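Local coordinates for putative polysaccharide deacetylase (Bdellovibrio bacteriovorus HD100, PDB 5JP6), which probably removes acetyl groups from peptidoglycan as a metal-dependent carbohydrate esterase of family 4, acting during the predator's attack on its prey, at residues 153-156 with 157-161; 289-293 with 294-298; 339-342 with 343-347; 346-349 with 350-354. The protein carries 1 engineered substitution. One frame throughout, in Å; residues are numbered along the deposited sequence.

Interaction 1 (153-156 with 157-161); sequences RDMS and NGYMA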
loop_
_atom_site.group_PDB
_atom_site.type_symbol
_atom_site.label_atom_id
_atom_site.label_comp_id
_atom_site.label_asym_id
_atom_site.label_seq_id
_atom_site.Cartn_x
_atom_site.Cartn_y
_atom_site.Cartn_z
ATOM N N ARG A 153 2.356 -22.291 6.273
ATOM C CA ARG A 153 0.941 -22.632 6.064
ATOM C C ARG A 153 0.835 -23.428 4.771
ATOM O O ARG A 153 1.449 -23.091 3.788
ATOM C CB ARG A 153 0.073 -21.389 5.962
ATOM C CG ARG A 153 0.106 -20.495 7.170
ATOM C CD ARG A 153 -0.571 -21.126 8.370
ATOM N NE ARG A 153 -0.485 -20.283 9.559
ATOM C CZ ARG A 153 0.424 -20.403 10.519
ATOM N NH1 ARG A 153 1.393 -21.315 10.458
ATOM N NH2 ARG A 153 0.382 -19.564 11.550
ATOM N N ASP A 154 0.091 -24.515 4.800
ATOM C CA ASP A 154 -0.122 -25.331 3.599
ATOM C C ASP A 154 -1.135 -24.613 2.714
ATOM O O ASP A 154 -2.322 -24.462 3.055
ATOM C CB ASP A 154 -0.595 -26.734 4.007
ATOM C CG ASP A 154 -0.888 -27.686 2.807
ATOM O OD1 ASP A 154 -0.672 -27.311 1.677
ATOM O OD2 ASP A 154 -1.356 -28.716 3.134
ATOM N N MET A 155 -0.655 -24.236 1.533
ATOM C CA MET A 155 -1.467 -23.540 0.579
ATOM C C MET A 155 -1.816 -24.395 -0.652
ATOM O O MET A 155 -2.423 -23.924 -1.589
ATOM C CB MET A 155 -0.824 -22.169 0.278
ATOM C CG MET A 155 -0.785 -21.283 1.632
ATOM S SD MET A 155 -0.132 -19.836 1.246
ATOM C CE MET A 155 0.490 -19.356 2.796
ATOM N N SER A 156 -1.504 -25.691 -0.583
ATOM C CA SER A 156 -1.652 -26.564 -1.742
ATOM C C SER A 156 -3.102 -26.720 -2.228
ATOM O O SER A 156 -3.357 -26.866 -3.430
ATOM C CB SER A 156 -1.051 -27.926 -1.447
ATOM O OG SER A 156 -1.763 -28.593 -0.397
ATOM N N ASN A 157 -4.045 -26.681 -1.295
ATOM C CA ASN A 157 -5.482 -26.575 -1.726
ATOM C C ASN A 157 -6.074 -25.334 -1.107
ATOM O O ASN A 157 -7.216 -25.288 -0.688
ATOM C CB ASN A 157 -6.367 -27.838 -1.500
ATOM C CG ASN A 157 -7.826 -27.680 -2.068
ATOM O OD1 ASN A 157 -8.057 -27.558 -3.296
ATOM N ND2 ASN A 157 -8.808 -27.653 -1.154
ATOM N N GLY A 158 -5.282 -24.265 -1.171
ATOM C CA GLY A 158 -5.691 -22.945 -0.729
ATOM C C GLY A 158 -5.540 -22.789 0.770
ATOM O O GLY A 158 -5.127 -23.707 1.497
ATOM N N TYR A 159 -5.944 -21.630 1.251
ATOM C CA TYR A 159 -5.781 -21.270 2.647
ATOM C C TYR A 159 -6.468 -19.932 2.842
ATOM O O TYR A 159 -6.191 -18.990 2.108
ATOM C CB TYR A 159 -4.289 -21.158 3.001
ATOM C CG TYR A 159 -4.008 -20.628 4.372
ATOM C CD1 TYR A 159 -4.405 -21.315 5.487
ATOM C CD2 TYR A 159 -3.314 -19.448 4.555
ATOM C CE1 TYR A 159 -4.131 -20.833 6.761
ATOM C CE2 TYR A 159 -3.030 -18.973 5.822
ATOM C CZ TYR A 159 -3.449 -19.658 6.914
ATOM O OH TYR A 159 -3.202 -19.176 8.168
ATOM N N MET A 160 -7.364 -19.830 3.818
ATOM C CA MET A 160 -8.064 -18.582 4.054
ATOM C C MET A 160 -7.545 -17.979 5.350
ATOM O O MET A 160 -7.720 -18.562 6.426
ATOM C CB MET A 160 -9.562 -18.849 4.211
ATOM C CG MET A 160 -10.394 -17.609 4.594
ATOM S SD MET A 160 -10.525 -16.498 3.182
ATOM C CE MET A 160 -10.090 -14.920 3.962
ATOM N N ALA A 161 -6.882 -16.821 5.230
ATOM C CA ALA A 161 -6.259 -16.166 6.365
ATOM C C ALA A 161 -7.033 -14.918 6.730
ATOM O O ALA A 161 -7.208 -13.991 5.899
ATOM C CB ALA A 161 -4.821 -15.811 6.047
#
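Between Met-155 and Gly-158 the chain folds back in a beta turn, the amide N of Gly-158 donating to Met-155 O at 2.9 Å and the positive phi of the glycine steering the backbone toward strand 160-161. Just upstream, Asp-154 and Ser-156 form an Asx turn. Asp-154 OD1 takes the N-H of Ser-156 at 2.9 Å, on its anti side and somewhat out of the carboxylate plane, while its syn lone pair receives Ser-156 OG at 2.7 Å. Set between its own backbone N and carbonyl carbon (chi1 64°), that hydroxyl is folded back to the carboxylate. After the turn, Arg-153 lies across the ring of Tyr-159, its CB over the centre of one face, 4.0 Å from the centroid, in a CH-pi contact. The bend at chi2 (-69°) carries Arg-153 NE across to Tyr-159 OH, a weak bond of 3.2 Å. Met-155 CG packs against Tyr-159 CB at 3.8 Å. Two donors on one oxygen would probably favour the ionised form of Asp-154, whereas Arg-153 meets Tyr-159 mainly as aliphatic chain on aromatic ring, their polar ends being held chiefly by Gln-151 and Asp-165.

Interaction 2 (289-293 with 294-298); sequences AFLKT and KSTGE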
loop_
_atom_site.group_PDB
_atom_site.type_symbol
_atom_site.label_atom_id
_atom_site.label_comp_id
_atom_site.label_asym_id
_atom_site.label_seq_id
_atom_site.Cartn_x
_atom_site.Cartn_y
_atom_site.Cartn_z
ATOM N N ALA A 289 -13.232 -20.215 -4.750
ATOM C CA ALA A 289 -12.998 -21.616 -5.173
ATOM C C ALA A 289 -11.839 -21.716 -6.162
ATOM O O ALA A 289 -11.004 -22.615 -6.066
ATOM C CB ALA A 289 -14.250 -22.191 -5.773
ATOM N N PHE A 290 -11.802 -20.777 -7.096
ATOM C CA PHE A 290 -10.716 -20.678 -8.072
ATOM C C PHE A 290 -9.342 -20.618 -7.389
ATOM O O PHE A 290 -8.402 -21.337 -7.777
ATOM C CB PHE A 290 -10.957 -19.425 -8.904
ATOM C CG PHE A 290 -9.823 -19.023 -9.804
ATOM C CD1 PHE A 290 -9.511 -19.735 -10.931
ATOM C CD2 PHE A 290 -9.115 -17.874 -9.542
ATOM C CE1 PHE A 290 -8.522 -19.289 -11.791
ATOM C CE2 PHE A 290 -8.104 -17.450 -10.358
ATOM C CZ PHE A 290 -7.808 -18.153 -11.494
ATOM N N LEU A 291 -9.211 -19.762 -6.368
ATOM C CA LEU A 291 -7.912 -19.659 -5.679
ATOM C C LEU A 291 -7.448 -20.987 -5.077
ATOM O O LEU A 291 -6.262 -21.322 -5.134
ATOM C CB LEU A 291 -7.941 -18.584 -4.588
ATOM C CG LEU A 291 -8.025 -17.141 -5.056
ATOM C CD1 LEU A 291 -8.140 -16.235 -3.842
ATOM C CD2 LEU A 291 -6.809 -16.765 -5.898
ATOM N N LYS A 292 -8.400 -21.732 -4.498
ATOM C CA LYS A 292 -8.060 -23.014 -3.908
ATOM C C LYS A 292 -7.612 -24.001 -4.984
ATOM O O LYS A 292 -6.595 -24.666 -4.822
ATOM C CB LYS A 292 -9.207 -23.591 -3.090
ATOM C CG LYS A 292 -9.649 -22.710 -1.926
ATOM C CD LYS A 292 -10.821 -23.326 -1.203
ATOM C CE LYS A 292 -10.576 -24.681 -0.657
ATOM N NZ LYS A 292 -9.407 -24.706 0.258
ATOM N N THR A 293 -8.343 -24.059 -6.091
ATOM C CA THR A 293 -7.940 -24.896 -7.225
ATOM C C THR A 293 -6.530 -24.520 -7.703
ATOM O O THR A 293 -5.706 -25.392 -8.042
ATOM C CB THR A 293 -8.980 -24.821 -8.334
ATOM O OG1 THR A 293 -10.196 -25.383 -7.840
ATOM C CG2 THR A 293 -8.532 -25.597 -9.600
ATOM N N LYS A 294 -6.241 -23.223 -7.670
ATOM C CA LYS A 294 -4.943 -22.708 -8.095
ATOM C C LYS A 294 -3.918 -22.637 -6.978
ATOM O O LYS A 294 -2.885 -22.005 -7.147
ATOM C CB LYS A 294 -5.122 -21.351 -8.788
ATOM C CG LYS A 294 -6.030 -21.412 -10.014
ATOM C CD LYS A 294 -5.484 -22.308 -11.103
ATOM C CE LYS A 294 -6.418 -22.402 -12.294
ATOM N NZ LYS A 294 -5.884 -23.327 -13.338
ATOM N N SER A 295 -4.162 -23.335 -5.877
ATOM C CA SER A 295 -3.160 -23.552 -4.826
ATOM C C SER A 295 -2.545 -22.224 -4.356
ATOM O O SER A 295 -1.339 -22.103 -4.156
ATOM C CB SER A 295 -2.073 -24.528 -5.309
ATOM O OG SER A 295 -2.621 -25.784 -5.688
ATOM N N THR A 296 -3.428 -21.241 -4.142
ATOM C CA THR A 296 -3.006 -19.925 -3.743
ATOM C C THR A 296 -3.821 -19.492 -2.530
ATOM O O THR A 296 -5.064 -19.561 -2.547
ATOM C CB THR A 296 -3.179 -18.903 -4.898
ATOM O OG1 THR A 296 -2.399 -19.339 -6.035
ATOM C CG2 THR A 296 -2.762 -17.537 -4.519
ATOM N N GLY A 297 -3.124 -19.071 -1.479
ATOM C CA GLY A 297 -3.795 -18.621 -0.253
ATOM C C GLY A 297 -4.488 -17.281 -0.475
ATOM O O GLY A 297 -4.011 -16.460 -1.241
ATOM N N GLU A 298 -5.626 -17.111 0.200
ATOM C CA GLU A 298 -6.477 -15.935 0.178
ATOM C C GLU A 298 -6.296 -15.225 1.500
ATOM O O GLU A 298 -6.639 -15.739 2.556
ATOM C CB GLU A 298 -7.946 -16.335 -0.018
ATOM C CG GLU A 298 -8.921 -15.167 -0.025
ATOM C CD GLU A 298 -10.374 -15.578 -0.012
ATOM O OE1 GLU A 298 -10.641 -16.793 -0.333
ATOM O OE2 GLU A 298 -11.250 -14.764 0.243
#
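Phe-290, with CG trans to its backbone N (chi1 170°), and Lys-294, whose chain folds at chi2 (-62°), are brought together by these torsions so that Lys-294 CG comes over one face of the ring, the two side chains crossing at a slant. They meet where helix 285-293 ends in a Schellman motif, a classic helix stop, before the chain enters strand 297-299 of the NodB-type deacetylase fold. Lys-294 CG lies 4.0 Å from the centroid of the Phe-290 ring, displaced toward the rim, in a CH-pi contact. The motif itself is written in the backbone: Thr-296 N reaches Leu-291 O at 3.0 Å, and Ser-295 N reaches Lys-292 O at 3.0 Å, the latter approaching from above the carbonyl plane. Ser-295 occupies the C-prime position, and its positive phi (53°) makes the reversal possible. One residue before Ser-295, the amide N of Lys-294 still makes the helical bond to Phe-290 O, at 2.9 Å. Leu-291 is buried against Val-258 of helix 251-269 and Phe-276 of strand 275-277; Phe-290, partly exposed, also touches helix 251-269. Beyond the turn, Glu-298 sends its carboxylate to a salt bridge with Lys-288, and its chain crosses Leu-291 at roughly a right angle, Glu-298 CB resting 3.8 Å from Leu-291 CD1.

Interaction 3 (339-342 with 343-347); sequences RRTA and EIMPQ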
loop_
_atom_site.group_PDB
_atom_site.type_symbol
_atom_site.label_atom_id
_atom_site.label_comp_id
_atom_site.label_asym_id
_atom_site.label_seq_id
_atom_site.Cartn_x
_atom_site.Cartn_y
_atom_site.Cartn_z
ATOM N N ARG A 339 2.485 7.347 1.906
ATOM C CA ARG A 339 3.675 7.977 2.484
ATOM C C ARG A 339 3.648 7.967 3.992
ATOM O O ARG A 339 4.658 7.637 4.651
ATOM C CB ARG A 339 3.880 9.396 1.966
ATOM C CG ARG A 339 4.995 10.069 2.720
ATOM C CD ARG A 339 5.504 11.307 2.063
ATOM N NE ARG A 339 6.602 11.847 2.857
ATOM C CZ ARG A 339 7.153 13.030 2.672
ATOM N NH1 ARG A 339 6.766 13.786 1.665
ATOM N NH2 ARG A 339 8.142 13.408 3.461
ATOM N N ARG A 340 2.498 8.290 4.571
ATOM C CA ARG A 340 2.467 8.463 6.025
ATOM C C ARG A 340 2.757 7.148 6.742
ATOM O O ARG A 340 3.335 7.152 7.805
ATOM C CB ARG A 340 1.137 9.034 6.466
ATOM C CG ARG A 340 1.117 9.527 7.894
ATOM C CD ARG A 340 -0.188 10.271 8.161
ATOM N NE ARG A 340 -0.509 11.313 7.202
ATOM C CZ ARG A 340 -0.195 12.617 7.308
ATOM N NH1 ARG A 340 0.546 13.077 8.290
ATOM N NH2 ARG A 340 -0.632 13.462 6.409
ATOM N N THR A 341 2.386 6.039 6.111
ATOM C CA THR A 341 2.722 4.729 6.661
ATOM C C THR A 341 4.226 4.510 6.739
ATOM O O THR A 341 4.744 4.003 7.771
ATOM C CB THR A 341 2.004 3.638 5.872
ATOM O OG1 THR A 341 0.593 3.832 6.001
ATOM C CG2 THR A 341 2.385 2.214 6.330
ATOM N N ALA A 342 4.951 4.918 5.693
ATOM C CA ALA A 342 6.429 4.840 5.739
ATOM C C ALA A 342 6.953 5.796 6.842
ATOM O O ALA A 342 7.884 5.440 7.599
ATOM C CB ALA A 342 7.044 5.144 4.378
ATOM N N GLU A 343 6.360 7.001 6.971
ATOM C CA GLU A 343 6.840 7.956 7.946
ATOM C C GLU A 343 6.715 7.437 9.377
ATOM O O GLU A 343 7.532 7.784 10.220
ATOM C CB GLU A 343 6.060 9.281 7.839
ATOM C CG GLU A 343 6.249 10.036 6.533
ATOM C CD GLU A 343 7.552 10.811 6.467
ATOM O OE1 GLU A 343 8.147 11.195 7.509
ATOM O OE2 GLU A 343 7.989 11.103 5.315
ATOM N N ILE A 344 5.652 6.664 9.653
ATOM C CA ILE A 344 5.413 6.177 11.013
ATOM C C ILE A 344 5.959 4.772 11.273
ATOM O O ILE A 344 5.868 4.283 12.402
ATOM C CB ILE A 344 3.923 6.214 11.406
ATOM C CG1 ILE A 344 3.076 5.233 10.576
ATOM C CG2 ILE A 344 3.394 7.648 11.304
ATOM C CD1 ILE A 344 1.955 4.611 11.358
ATOM N N MET A 345 6.577 4.151 10.261
ATOM C CA MET A 345 6.898 2.736 10.414
ATOM C C MET A 345 7.920 2.463 11.538
ATOM O O MET A 345 7.703 1.556 12.367
ATOM C CB MET A 345 7.297 2.107 9.086
ATOM C CG MET A 345 7.387 0.575 9.119
ATOM S SD MET A 345 5.863 -0.256 9.672
ATOM C CE MET A 345 4.632 0.418 8.565
ATOM N N PRO A 346 9.027 3.247 11.604
ATOM C CA PRO A 346 9.934 2.974 12.741
ATOM C C PRO A 346 9.260 3.117 14.109
ATOM O O PRO A 346 9.456 2.290 14.995
ATOM C CB PRO A 346 11.040 4.015 12.547
ATOM C CG PRO A 346 11.046 4.260 11.067
ATOM C CD PRO A 346 9.602 4.220 10.637
ATOM N N GLN A 347 8.409 4.120 14.234
ATOM C CA GLN A 347 7.733 4.389 15.475
ATOM C C GLN A 347 6.731 3.232 15.801
ATOM O O GLN A 347 6.604 2.760 16.956
ATOM C CB GLN A 347 7.022 5.724 15.401
ATOM C CG GLN A 347 6.412 6.129 16.736
ATOM C CD GLN A 347 7.415 6.824 17.660
ATOM O OE1 GLN A 347 7.916 7.861 17.314
ATOM N NE2 GLN A 347 7.751 6.221 18.780
#
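Arg-339 and Glu-343, one turn apart on helix 339-354, form an i to i+4 salt bridge that makes the start of this helix its tightly held part. Fully stretched from CG to NE, Arg-339 presents the side of its guanidinium, and NE and NH2 both close on the same oxygen, Glu-343 OE2, at 2.9 Å and 3.0 Å; this oxygen also accepts from the backbone N of Ala-134. It lies in the guanidinium plane, but both arginine nitrogens approach it from one face of the carboxylate, the two flat groups being turned 44° apart. Arg-339 NH1 meets Glu-94 and Asp-118, while Arg-125 takes Glu-343 OE1, so these buried charges join the helix to the N-terminal helical region. Glu-343 N and Ile-344 N keep regular i to i+4 bonds to Arg-339 O and Arg-340 O. From Met-345 the backbone is looser, although still buried: Met-345 N turns to Ala-342 O at 3.2 Å, an i to i+3 bond as in a 3-10 turn. Pro-346 has no N-H to give, that of Gln-347 makes no bond to the turn before, and the helix kinks. Beside the break, Met-345 lies alongside Thr-341, its CE 3.6 Å from Thr-341 CG2.

Interaction 4 (346-349 with 350-354); sequences PQFL and RELYN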
loop_
_atom_site.group_PDB
_atom_site.type_symbol
_atom_site.label_atom_id
_atom_site.label_comp_id
_atom_site.label_asym_id
_atom_site.label_seq_id
_atom_site.Cartn_x
_atom_site.Cartn_y
_atom_site.Cartn_z
ATOM N N PRO A 346 9.027 3.247 11.604
ATOM C CA PRO A 346 9.934 2.974 12.741
ATOM C C PRO A 346 9.260 3.117 14.109
ATOM O O PRO A 346 9.456 2.290 14.995
ATOM C CB PRO A 346 11.040 4.015 12.547
ATOM C CG PRO A 346 11.046 4.260 11.067
ATOM C CD PRO A 346 9.602 4.220 10.637
ATOM N N GLN A 347 8.409 4.120 14.234
ATOM C CA GLN A 347 7.733 4.389 15.475
ATOM C C GLN A 347 6.731 3.232 15.801
ATOM O O GLN A 347 6.604 2.760 16.956
ATOM C CB GLN A 347 7.022 5.724 15.401
ATOM C CG GLN A 347 6.412 6.129 16.736
ATOM C CD GLN A 347 7.415 6.824 17.660
ATOM O OE1 GLN A 347 7.916 7.861 17.314
ATOM N NE2 GLN A 347 7.751 6.221 18.780
ATOM N N PHE A 348 6.032 2.765 14.776
ATOM C CA PHE A 348 5.083 1.669 14.908
ATOM C C PHE A 348 5.778 0.409 15.393
ATOM O O PHE A 348 5.306 -0.271 16.294
ATOM C CB PHE A 348 4.370 1.417 13.575
ATOM C CG PHE A 348 3.489 0.208 13.581
ATOM C CD1 PHE A 348 2.312 0.201 14.286
ATOM C CD2 PHE A 348 3.850 -0.959 12.906
ATOM C CE1 PHE A 348 1.480 -0.910 14.286
ATOM C CE2 PHE A 348 3.039 -2.072 12.942
ATOM C CZ PHE A 348 1.858 -2.043 13.620
ATOM N N LEU A 349 6.895 0.087 14.750
ATOM C CA LEU A 349 7.652 -1.081 15.121
ATOM C C LEU A 349 8.159 -1.012 16.570
ATOM O O LEU A 349 8.116 -2.003 17.286
ATOM C CB LEU A 349 8.772 -1.309 14.114
ATOM C CG LEU A 349 8.326 -1.625 12.669
ATOM C CD1 LEU A 349 9.491 -1.513 11.692
ATOM C CD2 LEU A 349 7.643 -2.969 12.603
ATOM N N ARG A 350 8.650 0.153 16.969
ATOM C CA ARG A 350 9.086 0.337 18.341
ATOM C C ARG A 350 7.925 0.137 19.312
ATOM O O ARG A 350 8.088 -0.527 20.339
ATOM C CB ARG A 350 9.764 1.703 18.516
ATOM C CG ARG A 350 10.183 2.051 19.956
ATOM C CD ARG A 350 11.142 1.078 20.640
ATOM N NE ARG A 350 11.166 1.237 22.103
ATOM C CZ ARG A 350 11.940 2.066 22.795
ATOM N NH1 ARG A 350 12.826 2.856 22.204
ATOM N NH2 ARG A 350 11.835 2.091 24.116
ATOM N N GLU A 351 6.757 0.682 18.994
ATOM C CA GLU A 351 5.589 0.484 19.877
ATOM C C GLU A 351 5.138 -0.987 19.922
ATOM O O GLU A 351 4.788 -1.447 21.005
ATOM C CB GLU A 351 4.448 1.394 19.499
ATOM C CG GLU A 351 4.617 2.797 20.038
ATOM C CD GLU A 351 4.628 2.780 21.570
ATOM O OE1 GLU A 351 3.665 2.224 22.172
ATOM O OE2 GLU A 351 5.615 3.275 22.143
ATOM N N LEU A 352 5.155 -1.721 18.803
ATOM C CA LEU A 352 4.835 -3.171 18.844
ATOM C C LEU A 352 5.775 -3.817 19.868
ATOM O O LEU A 352 5.346 -4.614 20.719
ATOM C CB LEU A 352 4.997 -3.849 17.496
ATOM C CG LEU A 352 3.953 -3.632 16.436
ATOM C CD1 LEU A 352 4.331 -4.426 15.194
ATOM C CD2 LEU A 352 2.570 -3.986 16.936
ATOM N N TYR A 353 7.070 -3.537 19.747
ATOM C CA TYR A 353 8.048 -4.085 20.655
ATOM C C TYR A 353 7.769 -3.703 22.129
ATOM O O TYR A 353 7.697 -4.586 23.006
ATOM C CB TYR A 353 9.442 -3.620 20.240
ATOM C CG TYR A 353 10.535 -4.179 21.086
ATOM C CD1 TYR A 353 11.000 -5.471 20.868
ATOM C CD2 TYR A 353 11.124 -3.415 22.066
ATOM C CE1 TYR A 353 12.031 -5.985 21.618
ATOM C CE2 TYR A 353 12.154 -3.927 22.827
ATOM C CZ TYR A 353 12.585 -5.211 22.595
ATOM O OH TYR A 353 13.605 -5.677 23.348
ATOM N N ASN A 354 7.488 -2.416 22.351
ATOM C CA ASN A 354 7.185 -1.909 23.683
ATOM C C ASN A 354 5.961 -2.593 24.307
ATOM O O ASN A 354 5.888 -2.831 25.550
ATOM C CB ASN A 354 6.986 -0.386 23.704
ATOM C CG ASN A 354 8.260 0.403 23.491
ATOM O OD1 ASN A 354 9.369 -0.102 23.650
ATOM N ND2 ASN A 354 8.076 1.684 23.108
HETATM O O HOH W 1 7.610 4.732 21.098
#
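Phe-348 and Leu-352 carry the apolar part of this contact, one turn apart on helix 339-354. Leu-352 CG sits over one face of the phenylalanine ring, 4.1 Å from its centroid and offset toward the rim, a CH-pi contact; Leu-352 CD1 comes to 3.5 Å from Phe-348 CE2. With chi1 at 174°, Phe-348 brings its ring alongside the leucine of the next turn. Phe-334 meets the same ring edge-to-face. In backbone terms the helix is regular again after its proline kink: the amides of Arg-350, Glu-351, Leu-352 and Tyr-353 bond to the carbonyls four residues earlier, from Pro-346 to Leu-349. This stretch is one of the helices that pack on the parallel strands of the NodB fold, with Phe-348 and Leu-349 set on Leu-173 of strand 170-176 and Leu-352 on Val-171; Val-320 and Leu-321 of helix 313-327 also touch Phe-348. The polar contacts gather on another part of the helix. In the conformer described, one of two, Arg-350 NE donates to Asn-354 OD1 at 2.7 Å, nearly straight and within the guanidinium plane. Asn-354 ND2 in turn donates to Glu-351 OE2 at 3.1 Å, from above the carboxylate plane, and Arg-355 forms a salt bridge with the other oxygen of that carboxylate. A water donates to Glu-351 OE2 at 2.7 Å and weakly accepts from Gln-347 NE2 at 2.8 Å; the same amide is held by Ser-129, and Gln-347 OE1 by the backbone N of Val-130.

How the interactions relate
The four contacts come in numerical order along the chain and fall into two pairs. Interactions 1 and 2 have centres about 8 Å apart and lead into neighbouring parallel strands, 160-161 and 297-299; the pair is sewn together where Lys-292 NZ meets Asn-157 O and Ser-295 OG meets Ser-156 O. Interactions 3 and 4, with centres about 11 Å apart, are successive turns of helix 339-354 and share Pro-346 and Gln-347 at the kink. The pairs lie far apart, about 30 Å between the centres of interactions 1 and 3. One pair joins strands 160-161 and 297-299 to their connections; the other belongs to a helix packed on strand 170-176.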